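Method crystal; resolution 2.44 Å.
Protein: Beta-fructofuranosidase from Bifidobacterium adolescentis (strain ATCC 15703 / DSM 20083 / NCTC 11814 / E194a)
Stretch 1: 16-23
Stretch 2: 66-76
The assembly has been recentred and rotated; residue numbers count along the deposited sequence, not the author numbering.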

# COMPACT_ATOMS: atom_id res chain seq x y z
N GLN A 16 5.94 8.21 27.53
CA GLN A 16 5.14 9.16 26.78
C GLN A 16 3.83 8.51 26.37
O GLN A 16 3.81 7.34 25.98
CB GLN A 16 5.92 9.65 25.56
CG GLN A 16 5.21 10.69 24.72
CD GLN A 16 6.09 11.18 23.59
OE1 GLN A 16 7.19 11.69 23.81
NE2 GLN A 16 5.61 11.03 22.36
N LEU A 17 2.75 9.27 26.46
CA LEU A 17 1.41 8.82 26.08
C LEU A 17 0.92 9.69 24.94
O LEU A 17 0.79 10.91 25.09
CB LEU A 17 0.45 8.88 27.26
CG LEU A 17 -1.02 8.57 26.97
CD1 LEU A 17 -1.20 7.12 26.53
CD2 LEU A 17 -1.88 8.87 28.18
N ASP A 18 0.64 9.07 23.79
CA ASP A 18 0.19 9.77 22.60
C ASP A 18 -1.30 9.54 22.39
O ASP A 18 -1.76 8.40 22.39
CB ASP A 18 0.98 9.31 21.37
CG ASP A 18 2.40 9.82 21.37
OD1 ASP A 18 3.24 9.26 22.11
OD2 ASP A 18 2.68 10.78 20.62
N LEU A 19 -2.05 10.63 22.22
CA LEU A 19 -3.49 10.56 22.01
C LEU A 19 -3.87 11.42 20.82
O LEU A 19 -3.48 12.59 20.74
CB LEU A 19 -4.25 11.03 23.26
CG LEU A 19 -3.90 10.35 24.59
CD1 LEU A 19 -4.67 10.98 25.73
CD2 LEU A 19 -4.17 8.85 24.51
N PHE A 20 -4.64 10.85 19.90
CA PHE A 20 -5.17 11.56 18.74
C PHE A 20 -6.64 11.85 19.02
O PHE A 20 -7.49 10.96 18.91
CB PHE A 20 -4.96 10.76 17.46
CG PHE A 20 -3.52 10.58 17.09
CD1 PHE A 20 -2.74 9.61 17.71
CD2 PHE A 20 -2.93 11.38 16.13
CE1 PHE A 20 -1.41 9.45 17.38
CE2 PHE A 20 -1.60 11.23 15.79
CZ PHE A 20 -0.84 10.26 16.42
N ALA A 21 -6.93 13.09 19.40
CA ALA A 21 -8.23 13.47 19.93
C ALA A 21 -9.00 14.36 18.96
O ALA A 21 -8.41 15.16 18.23
CB ALA A 21 -8.08 14.19 21.27
N GLU A 22 -10.32 14.20 18.98
CA GLU A 22 -11.23 15.00 18.17
C GLU A 22 -12.10 15.83 19.09
O GLU A 22 -12.66 15.30 20.06
CB GLU A 22 -12.10 14.10 17.28
CG GLU A 22 -12.87 14.82 16.19
CD GLU A 22 -13.50 13.87 15.20
OE1 GLU A 22 -13.17 12.66 15.23
OE2 GLU A 22 -14.34 14.32 14.38
N ARG A 23 -12.21 17.12 18.80
CA ARG A 23 -13.09 17.98 19.59
C ARG A 23 -14.53 17.54 19.42
O ARG A 23 -15.02 17.39 18.30
CB ARG A 23 -12.93 19.44 19.17
CG ARG A 23 -13.75 20.41 20.00
CD ARG A 23 -13.59 21.84 19.51
NE ARG A 23 -12.22 22.33 19.62
CZ ARG A 23 -11.70 22.84 20.73
NH1 ARG A 23 -12.44 22.93 21.83
NH2 ARG A 23 -10.45 23.27 20.75
N THR A 66 -4.23 7.45 35.59
CA THR A 66 -5.61 7.62 35.15
C THR A 66 -5.66 8.73 34.11
O THR A 66 -5.23 9.86 34.39
CB THR A 66 -6.53 7.94 36.33
OG1 THR A 66 -6.60 6.82 37.21
CG2 THR A 66 -7.92 8.30 35.84
N VAL A 67 -6.17 8.42 32.93
CA VAL A 67 -6.28 9.37 31.83
C VAL A 67 -7.73 9.80 31.71
O VAL A 67 -8.63 8.96 31.63
CB VAL A 67 -5.76 8.78 30.51
CG1 VAL A 67 -5.67 9.85 29.44
CG2 VAL A 67 -4.42 8.10 30.72
N ALA A 68 -7.96 11.12 31.70
CA ALA A 68 -9.31 11.67 31.70
C ALA A 68 -9.47 12.61 30.51
O ALA A 68 -8.61 13.46 30.27
CB ALA A 68 -9.59 12.42 33.00
N ALA A 69 -10.57 12.45 29.78
CA ALA A 69 -10.92 13.30 28.66
C ALA A 69 -12.22 14.03 28.95
O ALA A 69 -13.13 13.47 29.56
CB ALA A 69 -11.05 12.50 27.37
N SER A 70 -12.30 15.28 28.51
CA SER A 70 -13.53 16.06 28.63
C SER A 70 -13.55 17.08 27.50
O SER A 70 -12.57 17.78 27.28
CB SER A 70 -13.64 16.75 29.99
OG SER A 70 -14.97 17.14 30.28
N GLY A 71 -14.68 17.15 26.79
CA GLY A 71 -14.79 18.00 25.64
C GLY A 71 -14.14 17.47 24.39
O GLY A 71 -14.10 18.18 23.37
N LEU A 72 -13.61 16.25 24.42
CA LEU A 72 -13.00 15.64 23.25
C LEU A 72 -13.19 14.13 23.33
O LEU A 72 -13.68 13.59 24.32
CB LEU A 72 -11.52 16.01 23.14
CG LEU A 72 -10.61 15.74 24.35
CD1 LEU A 72 -10.09 14.31 24.37
CD2 LEU A 72 -9.45 16.73 24.35
N VAL A 73 -12.80 13.45 22.26
CA VAL A 73 -12.88 12.00 22.17
C VAL A 73 -11.63 11.50 21.46
O VAL A 73 -11.21 12.06 20.45
CB VAL A 73 -14.16 11.55 21.44
CG1 VAL A 73 -14.30 12.25 20.09
CG2 VAL A 73 -14.18 10.04 21.26
N VAL A 74 -11.02 10.45 22.00
CA VAL A 74 -9.79 9.89 21.46
C VAL A 74 -10.13 8.76 20.51
O VAL A 74 -10.97 7.91 20.81
CB VAL A 74 -8.87 9.40 22.59
CG1 VAL A 74 -7.60 8.80 22.03
CG2 VAL A 74 -8.54 10.55 23.54
N ARG A 75 -9.50 8.77 19.33
CA ARG A 75 -9.69 7.73 18.33
C ARG A 75 -8.51 6.78 18.19
O ARG A 75 -8.67 5.70 17.61
CB ARG A 75 -9.98 8.35 16.96
CG ARG A 75 -11.15 9.31 16.94
CD ARG A 75 -12.44 8.62 17.33
NE ARG A 75 -13.58 9.52 17.24
CZ ARG A 75 -14.78 9.26 17.75
NH1 ARG A 75 -15.00 8.11 18.38
NH2 ARG A 75 -15.76 10.14 17.62
N PHE A 76 -7.35 7.15 18.72
CA PHE A 76 -6.11 6.43 18.47
C PHE A 76 -5.10 6.86 19.53
O PHE A 76 -5.01 8.05 19.85
CB PHE A 76 -5.58 6.73 17.06
CG PHE A 76 -4.65 5.69 16.51
CD1 PHE A 76 -5.15 4.53 15.93
CD2 PHE A 76 -3.28 5.88 16.53
CE1 PHE A 76 -4.30 3.57 15.41
CE2 PHE A 76 -2.42 4.93 16.01
CZ PHE A 76 -2.93 3.78 15.45

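What does the start of stretch 1 offer stretch 2? Q16 lies out of reach, and its amide runs forward along its own strand, where NE2 donates to D18 OD1 at 3.0 Å. Contact begins with L17, which points toward stretch 2 and sets its CD2 3.7 Å from CG2 of V67. L19 extends this greasy patch and touches both strands of stretch 2: its CD1 lies 4.0 Å from V67 CG1 and its CB 4.2 Å from V74 CG1. All four residues are buried, and branched aliphatic side chains fill such a space without leaving a polar group unpaired.

How does the backbone take over at F20? Here stretch 1 and strand 72-76, running antiparallel, come close enough to pair. F20 N donates to F76 O at 2.8 Å, and R75 N donates to F20 O at 3.0 Å, both nearly straight. The two phenylalanines also meet through their rings, in an offset edge-to-face arrangement with F76 presenting its edge to the face of F20; the centroids are 6.0 Å apart and the planes 70° apart.

What does A21 contribute? It faces V74 in a non-hydrogen-bonded pair, with CA atoms 4.2 Å apart. Its methyl group shares a face of the sheet with L72 and V74, and A21 CB lies 3.7 Å from L72 CD1, so even this short side chain makes apolar contact.

What secures the far end? E22 and V73 exchange two hydrogen bonds: E22 N to V73 O at 2.7 Å, and V73 N to E22 O at 2.9 Å. E22 and V73 are both partly exposed, and E22 extends its side chain so that its OE1 forms a long salt bridge with R75 NE at 3.8 Å. R23 faces L72 in a non-hydrogen-bonded pair, CA atoms 4.3 Å apart, while its guanidinium finds hydrogen bonds elsewhere in the structure.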